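Local coordinates for DNA repair protein RAD2 (Saccharomyces cerevisiae, PDB 4Q0W), which cuts single-stranded DNA as an endonuclease essential for the incision step of nucleotide excision repair of UV damage, bulky adducts and cross-links, at a contact of chain A with DNA. Coordinates in Å, arbitrary orientation; residue numbers count along the deposited sequence, not the author numbering.

Site 1: a contact of chain A with DNA. Residues 32, 35-36, 39. With nucleotides of chain B.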
ATOM      1  N   ILE A  32      13.663  14.669 -21.386  1.00 21.23           N
ATOM      2  CA  ILE A  32      14.336  13.665 -20.555  1.00 29.05           C
ATOM      3  C   ILE A  32      14.795  12.417 -21.324  1.00 29.83           C
ATOM      4  O   ILE A  32      15.247  11.439 -20.722  1.00 29.22           O
ATOM      5  CB  ILE A  32      13.484  13.235 -19.325  1.00 33.84           C
ATOM      6  CG1 ILE A  32      12.229  12.486 -19.762  1.00 31.32           C
ATOM      7  CG2 ILE A  32      13.138  14.429 -18.450  1.00 34.34           C
ATOM      8  CD1 ILE A  32      11.651  11.599 -18.678  1.00 41.22           C
ATOM      9  N   TYR A  35      18.773  11.386 -20.732  1.00 30.42           N
ATOM     10  CA  TYR A  35      19.007  10.788 -19.424  1.00 37.69           C
ATOM     11  C   TYR A  35      18.367   9.417 -19.347  1.00 37.61           C
ATOM     12  O   TYR A  35      18.928   8.488 -18.765  1.00 40.48           O
ATOM     13  CB  TYR A  35      18.469  11.682 -18.296  1.00 39.21           C
ATOM     14  CG  TYR A  35      18.964  11.246 -16.936  1.00 51.87           C
ATOM     15  CD1 TYR A  35      20.299  11.415 -16.577  1.00 52.67           C
ATOM     16  CD2 TYR A  35      18.106  10.645 -16.014  1.00 51.81           C
ATOM     17  CE1 TYR A  35      20.771  11.006 -15.333  1.00 53.38           C
ATOM     18  CE2 TYR A  35      18.568  10.233 -14.767  1.00 54.82           C
ATOM     19  CZ  TYR A  35      19.900  10.415 -14.434  1.00 61.88           C
ATOM     20  OH  TYR A  35      20.365  10.008 -13.204  1.00 61.50           O
ATOM     21  N   GLN A  36      17.195   9.302 -19.960  1.00 33.50           N
ATOM     22  CA  GLN A  36      16.444   8.059 -19.983  1.00 33.73           C
ATOM     23  C   GLN A  36      17.184   6.950 -20.740  1.00 39.87           C
ATOM     24  O   GLN A  36      17.244   5.808 -20.282  1.00 43.16           O
ATOM     25  CB  GLN A  36      15.076   8.323 -20.615  1.00 38.65           C
ATOM     26  CG  GLN A  36      14.078   7.193 -20.510  1.00 44.22           C
ATOM     27  CD  GLN A  36      12.672   7.644 -20.881  1.00 47.51           C
ATOM     28  OE1 GLN A  36      12.146   7.272 -21.931  1.00 44.95           O
ATOM     29  NE2 GLN A  36      12.059   8.449 -20.016  1.00 46.35           N
ATOM     30  N   LYS A  39      20.143   5.648 -18.745  1.00 49.52           N
ATOM     31  CA  LYS A  39      19.789   4.744 -17.656  1.00 52.43           C
ATOM     32  C   LYS A  39      19.149   3.444 -18.137  1.00 56.47           C
ATOM     33  O   LYS A  39      19.272   2.407 -17.484  1.00 56.72           O
ATOM     34  CB  LYS A  39      18.860   5.448 -16.657  1.00 53.12           C
ATOM     35  CG  LYS A  39      19.493   5.703 -15.290  1.00 59.83           C
ATOM     36  CD  LYS A  39      20.676   6.664 -15.384  1.00 62.34           C
ATOM     37  CE  LYS A  39      21.507   6.642 -14.105  1.00 64.09           C
ATOM     38  NZ  LYS A  39      22.189   7.947 -13.861  1.00 66.34           N
TER
ATOM     39  P    DT B   3      16.263  13.024 -11.893  1.00 88.09           P
ATOM     40  O5'  DT B   3      16.181  12.401 -13.370  1.00 54.01           O
ATOM     41  C5'  DT B   3      15.825  13.220 -14.485  1.00 45.18           C
ATOM     42  C4'  DT B   3      14.638  12.633 -15.224  1.00 41.79           C
ATOM     43  O4'  DT B   3      14.979  11.354 -15.793  1.00 46.70           O
ATOM     44  C3'  DT B   3      13.446  12.359 -14.321  1.00 49.91           C
ATOM     45  O3'  DT B   3      12.527  13.428 -14.466  1.00 50.85           O
ATOM     46  C2'  DT B   3      12.849  11.040 -14.803  1.00 46.36           C
ATOM     47  C1'  DT B   3      13.823  10.542 -15.858  1.00 48.22           C
ATOM     48  N1   DT B   3      14.277   9.146 -15.640  1.00 43.81           N
ATOM     49  C2   DT B   3      13.750   8.132 -16.411  1.00 36.51           C
ATOM     50  O2   DT B   3      12.906   8.317 -17.269  1.00 40.44           O
ATOM     51  N3   DT B   3      14.261   6.889 -16.143  1.00 37.13           N
ATOM     52  C4   DT B   3      15.217   6.580 -15.189  1.00 47.77           C
ATOM     53  O4   DT B   3      15.611   5.429 -15.009  1.00 55.01           O
ATOM     54  C5   DT B   3      15.713   7.695 -14.416  1.00 45.06           C
ATOM     55  C7   DT B   3      16.755   7.481 -13.359  1.00 51.72           C
ATOM     56  C6   DT B   3      15.229   8.912 -14.674  1.00 39.27           C
TER
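Helix 33-40 of the N-domain, with Ile32 just ahead of it, meets the base and sugar of DT3 of chain B. In the XPG/RAD2 nuclease family this region supplies the hydrophobic wedge that packs against duplex DNA. Tyr35 does so edge-on: its CD2-CE2 edge points at the face of the thymine, with C6 of DT3 of chain B lying in the plane of the phenol ring, and the two rings stand 74° apart. CD2 of Tyr35 comes within 3.2 Å of the sugar oxygen O4' of DT3 of chain B, while CE2 of Tyr35 touches its C7 methyl at 3.6 Å. With CG turned away from the backbone N (chi1 -167°), the ring projects from the helix towards the nucleotide. The phenol OH accepts a hydrogen bond from the side-chain amine NZ of Lys39 at 2.8 Å, a link that braces the far end of the ring. A tyrosine suits this place because it joins a flat apolar edge to a polar tip; an alanine here would probably strip the thymine methyl and sugar oxygen of the aromatic edge against them and leave the lysine amine without this acceptor. Lys39 bends at chi2, and its aliphatic CG adds a contact to C7 of DT3 of chain B at 3.8 Å. On the minor-groove edge the amide NE2 of Gln36 donates to the base carbonyl O2 of DT3 of chain B at 2.9 Å, the oxygen sitting 22° out of the amide plane. Branched Ile32 reaches the sugar through CD1, 3.7 Å from C1' of DT3 of chain B.

Site 2: a contact of chain A with DNA. Residues 35-36, 39-40. With nucleotides of chain B; nucleotides of chain C.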
ATOM      1  N   TYR A  35      18.773  11.386 -20.732  1.00 30.42           N
ATOM      2  CA  TYR A  35      19.007  10.788 -19.424  1.00 37.69           C
ATOM      3  C   TYR A  35      18.367   9.417 -19.347  1.00 37.61           C
ATOM      4  O   TYR A  35      18.928   8.488 -18.765  1.00 40.48           O
ATOM      5  CB  TYR A  35      18.469  11.682 -18.296  1.00 39.21           C
ATOM      6  CG  TYR A  35      18.964  11.246 -16.936  1.00 51.87           C
ATOM      7  CD1 TYR A  35      20.299  11.415 -16.577  1.00 52.67           C
ATOM      8  CD2 TYR A  35      18.106  10.645 -16.014  1.00 51.81           C
ATOM      9  CE1 TYR A  35      20.771  11.006 -15.333  1.00 53.38           C
ATOM     10  CE2 TYR A  35      18.568  10.233 -14.767  1.00 54.82           C
ATOM     11  CZ  TYR A  35      19.900  10.415 -14.434  1.00 61.88           C
ATOM     12  OH  TYR A  35      20.365  10.008 -13.204  1.00 61.50           O
ATOM     13  N   GLN A  36      17.195   9.302 -19.960  1.00 33.50           N
ATOM     14  CA  GLN A  36      16.444   8.059 -19.983  1.00 33.73           C
ATOM     15  C   GLN A  36      17.184   6.950 -20.740  1.00 39.87           C
ATOM     16  O   GLN A  36      17.244   5.808 -20.282  1.00 43.16           O
ATOM     17  CB  GLN A  36      15.076   8.323 -20.615  1.00 38.65           C
ATOM     18  CG  GLN A  36      14.078   7.193 -20.510  1.00 44.22           C
ATOM     19  CD  GLN A  36      12.672   7.644 -20.881  1.00 47.51           C
ATOM     20  OE1 GLN A  36      12.146   7.272 -21.931  1.00 44.95           O
ATOM     21  NE2 GLN A  36      12.059   8.449 -20.016  1.00 46.35           N
ATOM     22  N   LYS A  39      20.143   5.648 -18.745  1.00 49.52           N
ATOM     23  CA  LYS A  39      19.789   4.744 -17.656  1.00 52.43           C
ATOM     24  C   LYS A  39      19.149   3.444 -18.137  1.00 56.47           C
ATOM     25  O   LYS A  39      19.272   2.407 -17.484  1.00 56.72           O
ATOM     26  CB  LYS A  39      18.860   5.448 -16.657  1.00 53.12           C
ATOM     27  CG  LYS A  39      19.493   5.703 -15.290  1.00 59.83           C
ATOM     28  CD  LYS A  39      20.676   6.664 -15.384  1.00 62.34           C
ATOM     29  CE  LYS A  39      21.507   6.642 -14.105  1.00 64.09           C
ATOM     30  NZ  LYS A  39      22.189   7.947 -13.861  1.00 66.34           N
ATOM     31  N   ALA A  40      18.470   3.498 -19.279  1.00 47.61           N
ATOM     32  CA  ALA A  40      17.733   2.339 -19.778  1.00 54.48           C
ATOM     33  C   ALA A  40      18.594   1.378 -20.593  1.00 62.06           C
ATOM     34  O   ALA A  40      18.218   0.220 -20.786  1.00 62.40           O
ATOM     35  CB  ALA A  40      16.534   2.787 -20.599  1.00 51.82           C
TER
ATOM     36  P    DT B   3      16.263  13.024 -11.893  1.00 88.09           P
ATOM     37  O5'  DT B   3      16.181  12.401 -13.370  1.00 54.01           O
ATOM     38  C5'  DT B   3      15.825  13.220 -14.485  1.00 45.18           C
ATOM     39  C4'  DT B   3      14.638  12.633 -15.224  1.00 41.79           C
ATOM     40  O4'  DT B   3      14.979  11.354 -15.793  1.00 46.70           O
ATOM     41  C3'  DT B   3      13.446  12.359 -14.321  1.00 49.91           C
ATOM     42  O3'  DT B   3      12.527  13.428 -14.466  1.00 50.85           O
ATOM     43  C2'  DT B   3      12.849  11.040 -14.803  1.00 46.36           C
ATOM     44  C1'  DT B   3      13.823  10.542 -15.858  1.00 48.22           C
ATOM     45  N1   DT B   3      14.277   9.146 -15.640  1.00 43.81           N
ATOM     46  C2   DT B   3      13.750   8.132 -16.411  1.00 36.51           C
ATOM     47  O2   DT B   3      12.906   8.317 -17.269  1.00 40.44           O
ATOM     48  N3   DT B   3      14.261   6.889 -16.143  1.00 37.13           N
ATOM     49  C4   DT B   3      15.217   6.580 -15.189  1.00 47.77           C
ATOM     50  O4   DT B   3      15.611   5.429 -15.009  1.00 55.01           O
ATOM     51  C5   DT B   3      15.713   7.695 -14.416  1.00 45.06           C
ATOM     52  C7   DT B   3      16.755   7.481 -13.359  1.00 51.72           C
ATOM     53  C6   DT B   3      15.229   8.912 -14.674  1.00 39.27           C
TER
ATOM     54  P    DA C  16       8.241  -2.481 -20.025  1.00 85.56           P
ATOM     55  OP1  DA C  16       6.768  -2.659 -20.110  1.00 63.57           O
ATOM     56  OP2  DA C  16       9.143  -3.624 -20.312  1.00 74.20           O
ATOM     57  O5'  DA C  16       8.693  -1.270 -20.971  1.00 71.77           O
ATOM     58  C5'  DA C  16       7.983  -0.039 -20.950  1.00 59.49           C
ATOM     59  C4'  DA C  16       8.914   1.090 -21.349  1.00 62.44           C
ATOM     60  O4'  DA C  16       9.937   1.258 -20.336  1.00 61.66           O
ATOM     61  C3'  DA C  16       9.689   0.860 -22.648  1.00 66.17           C
ATOM     62  O3'  DA C  16       9.088   1.605 -23.715  1.00 60.00           O
ATOM     63  C2'  DA C  16      11.125   1.317 -22.337  1.00 57.53           C
ATOM     64  C1'  DA C  16      10.969   1.983 -20.968  1.00 59.36           C
ATOM     65  N9   DA C  16      12.152   1.997 -20.107  1.00 55.20           N
ATOM     66  C8   DA C  16      13.076   1.004 -19.918  1.00 54.13           C
ATOM     67  N7   DA C  16      14.029   1.323 -19.069  1.00 53.66           N
ATOM     68  C5   DA C  16      13.706   2.613 -18.667  1.00 53.54           C
ATOM     69  C6   DA C  16      14.323   3.522 -17.776  1.00 47.34           C
ATOM     70  N6   DA C  16      15.441   3.246 -17.094  1.00 49.79           N
ATOM     71  N1   DA C  16      13.737   4.731 -17.604  1.00 41.74           N
ATOM     72  C2   DA C  16      12.612   5.005 -18.283  1.00 43.30           C
ATOM     73  N3   DA C  16      11.947   4.232 -19.148  1.00 45.02           N
ATOM     74  C4   DA C  16      12.552   3.042 -19.300  1.00 51.10           C
TER
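Gln36 and DA16 of chain C meet because the glutamine side chain runs out almost straight, with CG opposite the backbone N (chi1 -170°) and CD continuing that line (chi2 167°). This extension lays its CG methylene over the face of the A-T pair at the adenine C2, as befits the hydrophobic wedge of XPG/RAD2 nucleases, and CG of Gln36 packs 3.4 Å from C2 of DA16 of chain C. The amide carbon of Gln36 also lies near that C2, while the amide nitrogen turns to the thymine O2, a contact that, with the packing on base faces, suggests recognition of duplex shape more than of sequence. Glutamine thus suits the seam between the paired bases: a flexible apolar stem spans it and a donor finishes at the minor-groove edge. Ala40, at the end of helix 33-40, presses its methyl CB against the same face of the pair, 3.4 Å from C5 and 3.3 Å from N7 of DA16 of chain C. So small a side chain lets the helix itself come close to the adenine. On the thymine half, CB of Lys39 lies 3.6 Å from O4 of DT3 of chain B. The pair keeps its Watson-Crick bonds: N3 of DT3 of chain B donates to N1 of DA16 of chain C at 2.7 Å, and the amino N6 of DA16 of chain C donates to O4 of DT3 of chain B at 3.0 Å.

The C-alpha centres of site 1 and site 2 are about 3 Å apart, and both contain Tyr35, Gln36 and Lys39 from helix 33-40. They are overlapping halves of one DNA-binding surface. Site 1 extends back to Ile32 and the deoxyribose of chain B, whereas site 2 runs on to Ala40 and the opposite strand, chain C. One short helix therefore addresses both members of a base pair from the same side. Such a platform probably helps hold the duplex in register with the N-domain and so with the nearby metal-dependent active centre.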